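Long-range contacts in transcriptional activator ToxR (Vibrio vulnificus, PDB 6UTC), which probably activates transcription from the membrane, its periplasmic domain sensing the environment through interactions with ToxS and bile salts that a disulfide alters: residues 32-37 against 67-72; 73-78 against 90-95; 26-31 against 62-67. All blocks are in the same frame, centred on the assembly; numbering follows the deposited sequence.

Interaction 1: 32-37 against 67-72; sequences NHPPLQ and GGQGNQ. With SO4 (sulfate ion), chain B.
Two surface loops meet where His-33 and Gln-69 reach across: the link from strand 25-30 to helix 40-52, and the turn between strands 62-67 and 72-78. The backbone N of Gly-67 donates to His-33 NE2 over 2.9 Å, from a position tilted 22° out of the ring plane. At the ring's other nitrogen, His-33 ND1 donates to Pro-34 O, close to the ring plane and on a carbonyl lone pair (2.8 Å). The imidazole is thus gripped at both nitrogens, which defines ND1 as the protonated one and fixes the ring's rotation. Gln-69 curls back at chi2 (-58°). Its NE2 gives a straight bond to Gly-67 O at 3.0 Å and a weak one to Pro-35 O at 3.3 Å. Its OE1 lies 3.4 Å from Pro-34 CB. A water donates to Pro-35 O. Leu-36 CD2 packs on Gly-67 O at 3.4 Å and lies over Gly-68 CA. A sulfate, probably from the crystallisation liquor, accepts bonds from the backbone N of Leu-36 and Gln-37 and from Arg-17. The contact joins a beta-hairpin turn to the first loop within the beta-alpha-beta crossover from strand 25-30 through helix 40-52 to strand 62-67.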
ATOM      1  N   ASN A  32     -16.106  -2.034   4.613  1.00 14.13           N
ATOM      2  CA  ASN A  32     -16.821  -3.150   4.028  1.00 14.31           C
ATOM      3  C   ASN A  32     -16.229  -3.628   2.712  1.00 13.41           C
ATOM      4  O   ASN A  32     -16.876  -4.401   1.996  1.00 15.15           O
ATOM      5  CB  ASN A  32     -18.307  -2.824   3.916  1.00 18.20           C
ATOM      6  CG  ASN A  32     -18.976  -2.787   5.275  1.00 18.97           C
ATOM      7  OD1 ASN A  32     -18.872  -3.741   6.035  1.00 24.46           O
ATOM      8  ND2 ASN A  32     -19.601  -1.679   5.597  1.00 24.17           N
ATOM      9  N   HIS A  33     -15.010  -3.209   2.388  1.00 13.32           N
ATOM     10  CA  HIS A  33     -14.366  -3.718   1.195  1.00 13.32           C
ATOM     11  C   HIS A  33     -14.239  -5.240   1.285  1.00 13.26           C
ATOM     12  O   HIS A  33     -14.028  -5.789   2.364  1.00 13.71           O
ATOM     13  CB  HIS A  33     -12.985  -3.084   1.066  1.00 12.48           C
ATOM     14  CG  HIS A  33     -12.345  -3.318  -0.258  1.00 12.93           C
ATOM     15  ND1 HIS A  33     -11.692  -4.490  -0.579  1.00 12.36           N
ATOM     16  CD2 HIS A  33     -12.259  -2.525  -1.352  1.00 13.32           C
ATOM     17  CE1 HIS A  33     -11.249  -4.416  -1.822  1.00 12.50           C
ATOM     18  NE2 HIS A  33     -11.578  -3.231  -2.314  1.00 12.85           N
ATOM     19  N   PRO A  34     -14.336  -5.940   0.159  1.00 13.16           N
ATOM     20  CA  PRO A  34     -14.186  -7.401   0.170  1.00 13.45           C
ATOM     21  C   PRO A  34     -12.812  -7.827   0.657  1.00 15.17           C
ATOM     22  O   PRO A  34     -11.870  -7.011   0.735  1.00 15.30           O
ATOM     23  CB  PRO A  34     -14.384  -7.776  -1.311  1.00 15.67           C
ATOM     24  CG  PRO A  34     -15.199  -6.659  -1.891  1.00 18.95           C
ATOM     25  CD  PRO A  34     -14.725  -5.431  -1.167  1.00 14.61           C
ATOM     26  N   PRO A  35     -12.634  -9.115   0.954  1.00 17.17           N
ATOM     27  CA  PRO A  35     -11.383  -9.576   1.565  1.00 18.01           C
ATOM     28  C   PRO A  35     -10.171  -9.370   0.665  1.00 15.89           C
ATOM     29  O   PRO A  35     -10.241  -9.496  -0.557  1.00 17.01           O
ATOM     30  CB  PRO A  35     -11.643 -11.065   1.823  1.00 19.49           C
ATOM     31  CG  PRO A  35     -13.143 -11.201   1.830  1.00 23.59           C
ATOM     32  CD  PRO A  35     -13.629 -10.202   0.850  1.00 19.91           C
ATOM     33  N   LEU A  36      -9.045  -9.053   1.303  1.00 16.43           N
ATOM     34  CA  LEU A  36      -7.783  -8.838   0.613  1.00 16.95           C
ATOM     35  C   LEU A  36      -6.642  -9.676   1.168  1.00 19.68           C
ATOM     36  O   LEU A  36      -5.509  -9.522   0.704  1.00 17.93           O
ATOM     37  CB  LEU A  36      -7.396  -7.354   0.661  1.00 17.83           C
ATOM     38  CG  LEU A  36      -8.271  -6.440  -0.186  1.00 14.84           C
ATOM     39  CD1 LEU A  36      -7.922  -4.987   0.100  1.00 17.64           C
ATOM     40  CD2 LEU A  36      -8.106  -6.755  -1.675  1.00 17.40           C
ATOM     41  N   GLN A  37      -6.911 -10.575   2.119  1.00 19.34           N
ATOM     42  CA  GLN A  37      -5.847 -11.347   2.762  1.00 24.66           C
ATOM     43  C   GLN A  37      -4.897 -12.004   1.756  1.00 22.34           C
ATOM     44  O   GLN A  37      -3.680 -12.056   1.981  1.00 21.29           O
ATOM     45  CB  GLN A  37      -6.462 -12.389   3.709  1.00 28.80           C
ATOM     46  CG  GLN A  37      -5.453 -13.308   4.385  1.00 31.84           C
ATOM     47  CD  GLN A  37      -4.441 -12.556   5.227  1.00 39.39           C
ATOM     48  OE1 GLN A  37      -4.774 -11.575   5.892  1.00 43.65           O
ATOM     49  NE2 GLN A  37      -3.191 -13.011   5.195  1.00 41.17           N
ATOM     50  N   GLY A  67      -9.652  -2.789  -4.490  1.00 12.75           N
ATOM     51  CA  GLY A  67      -9.682  -3.610  -5.698  1.00 14.59           C
ATOM     52  C   GLY A  67      -9.320  -5.034  -5.369  1.00 14.69           C
ATOM     53  O   GLY A  67      -9.835  -5.604  -4.406  1.00 14.12           O
ATOM     54  N   GLY A  68      -8.453  -5.636  -6.179  1.00 13.53           N
ATOM     55  CA  GLY A  68      -7.930  -6.945  -5.840  1.00 14.51           C
ATOM     56  C   GLY A  68      -8.872  -8.104  -6.036  1.00 15.53           C
ATOM     57  O   GLY A  68      -8.532  -9.230  -5.670  1.00 15.52           O
ATOM     58  N   GLN A  69     -10.056  -7.877  -6.594  1.00 15.73           N
ATOM     59  CA  GLN A  69     -10.967  -8.998  -6.793  1.00 16.41           C
ATOM     60  C   GLN A  69     -10.667  -9.724  -8.093  1.00 18.23           C
ATOM     61  O   GLN A  69     -10.948 -10.927  -8.207  1.00 21.28           O
ATOM     62  CB  GLN A  69     -12.412  -8.521  -6.653  1.00 20.75           C
ATOM     63  CG  GLN A  69     -12.603  -7.711  -5.360  1.00 20.72           C
ATOM     64  CD  GLN A  69     -12.227  -8.495  -4.106  1.00 20.31           C
ATOM     65  OE1 GLN A  69     -12.873  -9.478  -3.774  1.00 20.46           O
ATOM     66  NE2 GLN A  69     -11.181  -8.063  -3.411  1.00 18.79           N
ATOM     67  N   GLY A  70     -10.070  -9.033  -9.052  1.00 20.43           N
ATOM     68  CA  GLY A  70      -9.422  -9.637 -10.194  1.00 19.48           C
ATOM     69  C   GLY A  70      -7.924  -9.695  -9.986  1.00 20.66           C
ATOM     70  O   GLY A  70      -7.439  -9.957  -8.880  1.00 23.22           O
ATOM     71  N   ASN A  71      -7.170  -9.403 -11.042  1.00 20.38           N
ATOM     72  CA  ASN A  71      -5.724  -9.541 -10.982  1.00 21.77           C
ATOM     73  C   ASN A  71      -4.999  -8.233 -10.691  1.00 17.30           C
ATOM     74  O   ASN A  71      -3.772  -8.193 -10.790  1.00 19.76           O
ATOM     75  CB  ASN A  71      -5.177 -10.188 -12.259  1.00 25.75           C
ATOM     76  CG  ASN A  71      -5.411  -9.344 -13.494  1.00 28.85           C
ATOM     77  OD1 ASN A  71      -5.945  -8.238 -13.425  1.00 33.30           O
ATOM     78  ND2 ASN A  71      -5.008  -9.872 -14.647  1.00 39.83           N
ATOM     79  N   GLN A  72      -5.723  -7.177 -10.320  1.00 17.75           N
ATOM     80  CA  GLN A  72      -5.135  -5.860 -10.100  1.00 16.57           C
ATOM     81  C   GLN A  72      -5.552  -5.313  -8.742  1.00 14.78           C
ATOM     82  O   GLN A  72      -6.736  -5.360  -8.384  1.00 17.25           O
ATOM     83  CB  GLN A  72      -5.552  -4.880 -11.196  1.00 20.71           C
ATOM     84  CG  GLN A  72      -4.765  -3.589 -11.176  1.00 25.84           C
ATOM     85  CD  GLN A  72      -4.828  -2.831 -12.495  1.00 31.89           C
ATOM     86  OE1 GLN A  72      -4.435  -1.666 -12.568  1.00 37.72           O
ATOM     87  NE2 GLN A  72      -5.331  -3.485 -13.540  1.00 32.30           N
TER
HETATM   88  S   SO4 B 301      -9.714  -9.344   4.926  1.00 21.94           S
HETATM   89  O1  SO4 B 301     -11.085  -9.775   5.189  1.00 28.16           O
HETATM   90  O2  SO4 B 301      -9.721  -8.167   4.065  1.00 20.42           O
HETATM   91  O3  SO4 B 301      -9.027 -10.429   4.214  1.00 24.37           O
HETATM   92  O4  SO4 B 301      -9.052  -9.059   6.193  1.00 26.44           O
HETATM   93  O   HOH W   1     -12.044 -11.158  -2.058  1.00 35.91           O

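Interaction 2: 73-78 against 90-95; sequences LILNYI and LRIFSE
Leu-73 and Ile-92 lie side by side on the buried face of an antiparallel hairpin. The chi1 of Ile-92 (65°) sets CG1 in the crowded position between the backbone N and the carbonyl carbon, 3.8 Å from Leu-73 CB. Ile-92 CD1, extended beyond it, fills the notch between two leucine methyls, 3.9 Å from Leu-73 CD2 and 4.1 Å from Leu-75 CD1. Farther along, Leu-90 CD1 leans obliquely on the Tyr-77 ring, 3.6 Å from CE2. Helix 40-52 covers this face, with Ile-43 against Leu-73 and Cys-46 against Leu-75 and Tyr-77. Tyr-77 also stacks on Tyr-50. Ile-74 and Arg-91 pair on the other face. Their side chains lie alongside each other and point the same way, with Ile-74 CD1 against the aliphatic CG of Arg-91 at 3.6 Å. In the backbone ladder, Leu-73/Ile-92 and Leu-75/Leu-90 are hydrogen-bonded pairs, two bonds each, and the non-hydrogen-bonded pair Ile-74/Arg-91 separates them. Leu-73 N to Ile-92 O measures 2.9 Å. The strands are a twisted antiparallel beta-hairpin at the edge of the mixed sheet of an alpha-beta domain, with one face packed on a helix.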
ATOM      1  N   LEU A  73      -4.580  -4.792  -8.002  1.00 14.27           N
ATOM      2  CA  LEU A  73      -4.789  -4.153  -6.709  1.00 13.52           C
ATOM      3  C   LEU A  73      -4.304  -2.711  -6.779  1.00 12.75           C
ATOM      4  O   LEU A  73      -3.268  -2.428  -7.388  1.00 14.18           O
ATOM      5  CB  LEU A  73      -3.993  -4.903  -5.634  1.00 14.61           C
ATOM      6  CG  LEU A  73      -4.188  -4.412  -4.192  1.00 14.48           C
ATOM      7  CD1 LEU A  73      -5.517  -4.933  -3.643  1.00 15.02           C
ATOM      8  CD2 LEU A  73      -3.049  -4.840  -3.288  1.00 17.52           C
ATOM      9  N   ILE A  74      -5.061  -1.797  -6.168  1.00 12.71           N
ATOM     10  CA  ILE A  74      -4.684  -0.395  -6.056  1.00 12.65           C
ATOM     11  C   ILE A  74      -4.129  -0.155  -4.661  1.00 13.18           C
ATOM     12  O   ILE A  74      -4.760  -0.532  -3.663  1.00 12.81           O
ATOM     13  CB  ILE A  74      -5.892   0.517  -6.317  1.00 13.58           C
ATOM     14  CG1 ILE A  74      -6.615   0.111  -7.604  1.00 16.87           C
ATOM     15  CG2 ILE A  74      -5.457   1.969  -6.349  1.00 18.08           C
ATOM     16  CD1 ILE A  74      -5.723   0.107  -8.828  1.00 20.53           C
ATOM     17  N   LEU A  75      -2.950   0.460  -4.580  1.00 12.81           N
ATOM     18  CA  LEU A  75      -2.374   0.876  -3.303  1.00 12.68           C
ATOM     19  C   LEU A  75      -2.159   2.380  -3.331  1.00 14.20           C
ATOM     20  O   LEU A  75      -1.471   2.895  -4.219  1.00 15.53           O
ATOM     21  CB  LEU A  75      -1.037   0.179  -3.057  1.00 13.55           C
ATOM     22  CG  LEU A  75      -1.119  -1.328  -2.850  1.00 13.06           C
ATOM     23  CD1 LEU A  75       0.271  -1.950  -2.804  1.00 17.65           C
ATOM     24  CD2 LEU A  75      -1.887  -1.660  -1.586  1.00 15.50           C
ATOM     25  N   ASN A  76      -2.739   3.077  -2.370  1.00 12.86           N
ATOM     26  CA  ASN A  76      -2.595   4.523  -2.259  1.00 13.29           C
ATOM     27  C   ASN A  76      -1.749   4.820  -1.026  1.00 12.61           C
ATOM     28  O   ASN A  76      -2.209   4.638   0.109  1.00 14.28           O
ATOM     29  CB  ASN A  76      -3.966   5.190  -2.187  1.00 15.44           C
ATOM     30  CG  ASN A  76      -4.514   5.521  -3.566  1.00 19.56           C
ATOM     31  OD1 ASN A  76      -4.068   6.478  -4.201  1.00 22.87           O
ATOM     32  ND2 ASN A  76      -5.437   4.722  -4.048  1.00 23.75           N
ATOM     33  N   TYR A  77      -0.514   5.252  -1.257  1.00 13.19           N
ATOM     34  CA  TYR A  77       0.395   5.615  -0.176  1.00 12.61           C
ATOM     35  C   TYR A  77       0.140   7.051   0.239  1.00 13.43           C
ATOM     36  O   TYR A  77       0.190   7.963  -0.599  1.00 15.41           O
ATOM     37  CB  TYR A  77       1.833   5.467  -0.654  1.00 14.58           C
ATOM     38  CG  TYR A  77       2.309   4.038  -0.672  1.00 13.65           C
ATOM     39  CD1 TYR A  77       2.842   3.462   0.464  1.00 16.84           C
ATOM     40  CD2 TYR A  77       2.210   3.266  -1.818  1.00 16.94           C
ATOM     41  CE1 TYR A  77       3.278   2.151   0.470  1.00 16.10           C
ATOM     42  CE2 TYR A  77       2.646   1.946  -1.825  1.00 19.67           C
ATOM     43  CZ  TYR A  77       3.184   1.409  -0.676  1.00 16.94           C
ATOM     44  OH  TYR A  77       3.619   0.095  -0.672  1.00 18.23           O
ATOM     45  N   ILE A  78      -0.133   7.249   1.519  0.52 12.25           N
ATOM     46  CA  ILE A  78      -0.434   8.560   2.070  0.52 12.74           C
ATOM     47  C   ILE A  78       0.676   8.940   3.036  0.52 13.76           C
ATOM     48  O   ILE A  78       1.052   8.149   3.913  0.52 12.28           O
ATOM     49  CB  ILE A  78      -1.814   8.578   2.745  0.52 12.96           C
ATOM     50  CG1 ILE A  78      -2.900   8.300   1.698  0.52 15.51           C
ATOM     51  CG2 ILE A  78      -2.050   9.919   3.436  0.52 14.62           C
ATOM     52  CD1 ILE A  78      -4.261   7.960   2.271  0.52 16.71           C
ATOM     53  N   LEU A  90      -0.519   3.477  -6.756  1.00 16.40           N
ATOM     54  CA  LEU A  90       0.192   2.451  -7.501  1.00 18.50           C
ATOM     55  C   LEU A  90      -0.767   1.310  -7.807  1.00 17.80           C
ATOM     56  O   LEU A  90      -1.733   1.080  -7.082  1.00 15.24           O
ATOM     57  CB  LEU A  90       1.362   1.889  -6.680  1.00 20.92           C
ATOM     58  CG  LEU A  90       2.388   2.859  -6.086  1.00 27.14           C
ATOM     59  CD1 LEU A  90       3.453   2.089  -5.336  1.00 26.71           C
ATOM     60  CD2 LEU A  90       2.999   3.723  -7.175  1.00 26.12           C
ATOM     61  N   ARG A  91      -0.485   0.584  -8.879  1.00 17.52           N
ATOM     62  CA  ARG A  91      -1.279  -0.564  -9.286  1.00 17.50           C
ATOM     63  C   ARG A  91      -0.352  -1.762  -9.394  1.00 15.75           C
ATOM     64  O   ARG A  91       0.696  -1.689 -10.047  1.00 18.97           O
ATOM     65  CB  ARG A  91      -1.963  -0.295 -10.625  1.00 21.92           C
ATOM     66  CG  ARG A  91      -2.746   1.016 -10.633  1.00 30.28           C
ATOM     67  CD  ARG A  91      -2.190   2.008 -11.648  1.00 40.92           C
ATOM     68  NE  ARG A  91      -2.415   3.400 -11.252  1.00 41.38           N
ATOM     69  CZ  ARG A  91      -3.597   4.007 -11.289  1.00 40.19           C
ATOM     70  NH1 ARG A  91      -4.673   3.344 -11.694  1.00 44.40           N
ATOM     71  NH2 ARG A  91      -3.707   5.277 -10.919  1.00 43.06           N
ATOM     72  N   ILE A  92      -0.710  -2.853  -8.736  1.00 16.60           N
ATOM     73  CA  ILE A  92       0.090  -4.063  -8.816  1.00 18.43           C
ATOM     74  C   ILE A  92      -0.778  -5.197  -9.332  1.00 19.16           C
ATOM     75  O   ILE A  92      -1.993  -5.224  -9.128  1.00 17.20           O
ATOM     76  CB  ILE A  92       0.784  -4.429  -7.485  1.00 23.58           C
ATOM     77  CG1 ILE A  92      -0.249  -4.772  -6.415  1.00 22.09           C
ATOM     78  CG2 ILE A  92       1.692  -3.286  -7.019  1.00 23.71           C
ATOM     79  CD1 ILE A  92       0.375  -5.278  -5.133  1.00 23.53           C
ATOM     80  N   PHE A  93      -0.140  -6.136 -10.017  1.00 21.87           N
ATOM     81  CA  PHE A  93      -0.826  -7.281 -10.585  1.00 24.50           C
ATOM     82  C   PHE A  93      -0.482  -8.534  -9.797  1.00 30.42           C
ATOM     83  O   PHE A  93       0.567  -8.615  -9.152  1.00 33.88           O
ATOM     84  CB  PHE A  93      -0.460  -7.455 -12.061  1.00 28.25           C
ATOM     85  CG  PHE A  93      -1.000  -6.365 -12.935  1.00 26.43           C
ATOM     86  CD1 PHE A  93      -0.335  -5.158 -13.049  1.00 31.61           C
ATOM     87  CD2 PHE A  93      -2.194  -6.534 -13.618  1.00 31.98           C
ATOM     88  CE1 PHE A  93      -0.836  -4.141 -13.843  1.00 35.39           C
ATOM     89  CE2 PHE A  93      -2.704  -5.523 -14.416  1.00 37.11           C
ATOM     90  CZ  PHE A  93      -2.023  -4.325 -14.529  1.00 40.04           C
ATOM     91  N   SER A  94      -1.391  -9.507  -9.834  1.00 26.34           N
ATOM     92  CA  SER A  94      -1.159 -10.746  -9.100  1.00 31.38           C
ATOM     93  C   SER A  94      -0.042 -11.564  -9.740  1.00 48.26           C
ATOM     94  O   SER A  94       0.867 -12.041  -9.049  1.00 57.68           O
ATOM     95  CB  SER A  94      -2.450 -11.558  -9.014  1.00 33.68           C
ATOM     96  OG  SER A  94      -2.983 -11.788 -10.303  1.00 38.77           O
ATOM     97  N   GLU A  95      -0.085 -11.727 -11.063  1.00 48.29           N
ATOM     98  CA  GLU A  95       0.879 -12.594 -11.733  1.00 62.23           C
ATOM     99  C   GLU A  95       2.213 -11.887 -11.958  1.00 60.59           C
ATOM    100  O   GLU A  95       3.277 -12.459 -11.695  1.00 60.62           O
ATOM    101  CB  GLU A  95       0.301 -13.111 -13.054  1.00 67.86           C
ATOM    102  CG  GLU A  95      -0.896 -14.041 -12.885  1.00 69.34           C
ATOM    103  CD  GLU A  95      -1.495 -14.472 -14.213  1.00 74.98           C
ATOM    104  OE1 GLU A  95      -1.078 -13.933 -15.260  1.00 76.40           O
ATOM    105  OE2 GLU A  95      -2.386 -15.350 -14.211  1.00 73.48           O
TER

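Interaction 3: 26-31 against 62-67; sequences EVLTPL and KVIATG
Lys-62 meets Glu-26 and Leu-28 where two neighbouring parallel strands run side by side. Lys-62 CB is 4.0 Å from Glu-26 CB, and its CD touches Leu-28 CD1 at 3.7 Å. The carboxylate and ammonium do not meet. Val-63 bonds through both backbone polar atoms: its N donates to Glu-26 O, and its O accepts from Leu-28 N. Its chi1 (62°) puts CG1 between the backbone N and the carbonyl carbon, where it lies 3.6 Å from Val-27 CG2. The two valines stand side by side on the face covered by Ile-43 and Val-47 of helix 40-52. Ile-64 projects to the other face. Its CD1 reaches both CB and CD1 of Leu-28, each at 3.8 Å. Ala-65 N donates to Leu-28 O at 2.8 Å. Ala-65 O then takes Thr-29 OG1 at 2.8 Å, nearly along the C=O axis. That hydroxyl stands anti to its own backbone N (chi1 -167°). Thr-66 CG2 meets Pro-30 CD at 3.7 Å. The chemistry combines a backbone ladder with apolar side-chain packing. Three backbone bonds are continued by the Thr-29 hydroxyl, which stands in where Pro-30 has no N-H to give.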
ATOM      1  N   GLU A  26       0.304   1.753   8.332  1.00 16.85           N
ATOM      2  CA  GLU A  26      -1.013   1.145   8.477  1.00 16.92           C
ATOM      3  C   GLU A  26      -1.509   0.746   7.101  1.00 14.46           C
ATOM      4  O   GLU A  26      -1.711   1.612   6.247  1.00 16.15           O
ATOM      5  CB  GLU A  26      -1.995   2.152   9.061  1.00 18.00           C
ATOM      6  CG  GLU A  26      -1.682   2.598  10.454  1.00 22.88           C
ATOM      7  CD  GLU A  26      -2.698   3.606  10.944  1.00 31.17           C
ATOM      8  OE1 GLU A  26      -3.881   3.231  11.079  1.00 33.57           O
ATOM      9  OE2 GLU A  26      -2.320   4.772  11.167  1.00 35.79           O
ATOM     10  N   VAL A  27      -1.737  -0.544   6.888  1.00 13.23           N
ATOM     11  CA  VAL A  27      -2.376  -1.012   5.664  1.00 14.11           C
ATOM     12  C   VAL A  27      -3.869  -1.075   5.941  1.00 13.58           C
ATOM     13  O   VAL A  27      -4.320  -1.895   6.738  1.00 13.72           O
ATOM     14  CB  VAL A  27      -1.827  -2.367   5.211  1.00 15.45           C
ATOM     15  CG1 VAL A  27      -2.528  -2.805   3.934  1.00 17.44           C
ATOM     16  CG2 VAL A  27      -0.318  -2.281   5.013  1.00 16.74           C
ATOM     17  N   LEU A  28      -4.619  -0.212   5.275  1.00 12.51           N
ATOM     18  CA  LEU A  28      -6.034   0.003   5.539  1.00 12.83           C
ATOM     19  C   LEU A  28      -6.853  -0.332   4.309  1.00 12.68           C
ATOM     20  O   LEU A  28      -6.355  -0.268   3.182  1.00 14.03           O
ATOM     21  CB  LEU A  28      -6.293   1.472   5.864  1.00 14.03           C
ATOM     22  CG  LEU A  28      -5.553   2.048   7.061  1.00 14.23           C
ATOM     23  CD1 LEU A  28      -5.686   3.566   7.063  1.00 16.79           C
ATOM     24  CD2 LEU A  28      -6.109   1.458   8.345  1.00 15.78           C
ATOM     25  N   THR A  29      -8.117  -0.682   4.530  1.00 12.35           N
ATOM     26  CA  THR A  29      -9.063  -0.840   3.436  1.00 12.92           C
ATOM     27  C   THR A  29     -10.406  -0.327   3.928  1.00 12.43           C
ATOM     28  O   THR A  29     -10.650  -0.323   5.138  1.00 13.23           O
ATOM     29  CB  THR A  29      -9.132  -2.306   2.958  1.00 14.31           C
ATOM     30  OG1 THR A  29      -9.825  -2.391   1.711  1.00 14.10           O
ATOM     31  CG2 THR A  29      -9.826  -3.209   3.951  1.00 12.70           C
ATOM     32  N   PRO A  30     -11.279   0.149   3.040  1.00 13.47           N
ATOM     33  CA  PRO A  30     -12.598   0.589   3.500  1.00 14.45           C
ATOM     34  C   PRO A  30     -13.295  -0.510   4.296  1.00 13.78           C
ATOM     35  O   PRO A  30     -13.128  -1.704   4.031  1.00 13.96           O
ATOM     36  CB  PRO A  30     -13.338   0.917   2.196  1.00 15.07           C
ATOM     37  CG  PRO A  30     -12.240   1.311   1.255  1.00 15.42           C
ATOM     38  CD  PRO A  30     -11.106   0.367   1.591  1.00 14.10           C
ATOM     39  N   LEU A  31     -14.087  -0.083   5.288  1.00 15.15           N
ATOM     40  CA  LEU A  31     -14.682  -0.989   6.273  1.00 14.71           C
ATOM     41  C   LEU A  31     -15.284  -2.228   5.635  1.00 13.68           C
ATOM     42  O   LEU A  31     -15.028  -3.358   6.066  1.00 14.99           O
ATOM     43  CB  LEU A  31     -15.768  -0.256   7.060  1.00 17.89           C
ATOM     44  CG  LEU A  31     -16.556  -1.136   8.032  1.00 19.36           C
ATOM     45  CD1 LEU A  31     -15.650  -1.661   9.136  1.00 20.73           C
ATOM     46  CD2 LEU A  31     -17.714  -0.346   8.619  1.00 20.91           C
ATOM     47  N   LYS A  62       0.244   5.604   5.938  1.00 15.56           N
ATOM     48  CA  LYS A  62      -0.697   4.541   5.671  1.00 15.04           C
ATOM     49  C   LYS A  62      -0.687   4.257   4.191  1.00 15.88           C
ATOM     50  O   LYS A  62      -0.206   5.056   3.379  1.00 14.75           O
ATOM     51  CB  LYS A  62      -2.105   4.897   6.148  1.00 19.96           C
ATOM     52  CG  LYS A  62      -2.640   6.181   5.611  1.00 19.79           C
ATOM     53  CD  LYS A  62      -3.748   6.682   6.535  1.00 23.31           C
ATOM     54  CE  LYS A  62      -4.196   8.083   6.180  1.00 34.49           C
ATOM     55  NZ  LYS A  62      -5.175   8.571   7.194  1.00 38.13           N
ATOM     56  N   VAL A  63      -1.205   3.087   3.863  1.00 14.49           N
ATOM     57  CA  VAL A  63      -1.442   2.685   2.488  1.00 13.78           C
ATOM     58  C   VAL A  63      -2.848   2.114   2.429  1.00 14.03           C
ATOM     59  O   VAL A  63      -3.219   1.263   3.253  1.00 15.01           O
ATOM     60  CB  VAL A  63      -0.365   1.722   1.937  1.00 14.46           C
ATOM     61  CG1 VAL A  63      -0.313   0.421   2.690  1.00 18.39           C
ATOM     62  CG2 VAL A  63      -0.565   1.486   0.442  1.00 16.65           C
ATOM     63  N   ILE A  64      -3.655   2.641   1.520  1.00 13.16           N
ATOM     64  CA  ILE A  64      -5.033   2.199   1.353  1.00 13.07           C
ATOM     65  C   ILE A  64      -5.048   1.198   0.215  1.00 12.96           C
ATOM     66  O   ILE A  64      -4.672   1.529  -0.919  1.00 13.61           O
ATOM     67  CB  ILE A  64      -5.977   3.366   1.032  1.00 13.89           C
ATOM     68  CG1 ILE A  64      -5.700   4.571   1.937  1.00 17.83           C
ATOM     69  CG2 ILE A  64      -7.446   2.891   1.077  1.00 17.08           C
ATOM     70  CD1 ILE A  64      -5.871   4.314   3.377  1.00 20.98           C
ATOM     71  N   ALA A  65      -5.496  -0.011   0.505  1.00 12.37           N
ATOM     72  CA  ALA A  65      -5.570  -1.083  -0.476  1.00 12.54           C
ATOM     73  C   ALA A  65      -7.020  -1.284  -0.900  1.00 12.28           C
ATOM     74  O   ALA A  65      -7.893  -1.469  -0.047  1.00 13.49           O
ATOM     75  CB  ALA A  65      -5.035  -2.373   0.137  1.00 13.86           C
ATOM     76  N   THR A  66      -7.272  -1.250  -2.212  1.00 12.40           N
ATOM     77  CA  THR A  66      -8.604  -1.484  -2.754  1.00 12.78           C
ATOM     78  C   THR A  66      -8.508  -2.272  -4.054  1.00 13.16           C
ATOM     79  O   THR A  66      -7.440  -2.413  -4.659  1.00 13.84           O
ATOM     80  CB  THR A  66      -9.359  -0.183  -3.027  1.00 13.24           C
ATOM     81  OG1 THR A  66      -8.626   0.597  -3.969  1.00 13.99           O
ATOM     82  CG2 THR A  66      -9.573   0.616  -1.756  1.00 15.62           C
ATOM     83  N   GLY A  67      -9.652  -2.789  -4.490  1.00 12.75           N
ATOM     84  CA  GLY A  67      -9.682  -3.610  -5.698  1.00 14.59           C
ATOM     85  C   GLY A  67      -9.320  -5.034  -5.369  1.00 14.69           C
ATOM     86  O   GLY A  67      -9.835  -5.604  -4.406  1.00 14.12           O
TER

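In the fold
From the N terminus, strand 25-30 opens interaction 3 and runs into the loop 32-37 of interaction 1. Helix 40-52 follows. Strand 62-67 then closes interaction 3 as a beta-alpha-beta unit, and the turn after it closes interaction 1. The segments of these two contacts alternate, so they cross, and they share Gly-67. Interaction 2 comes later in series, closing the hairpin of strands 72-78 and 88-93. Strand 72-78 lies beside strand 62-67 in the five-stranded mixed sheet, so interactions 2 and 3 are joined through it. A probable backbone hydrogen bond from Ser-94 N to Asn-71 O links interaction 1 to interaction 2. The Cys-46 to Cys-103 disulfide ties helix 40-52 to the C-terminal end.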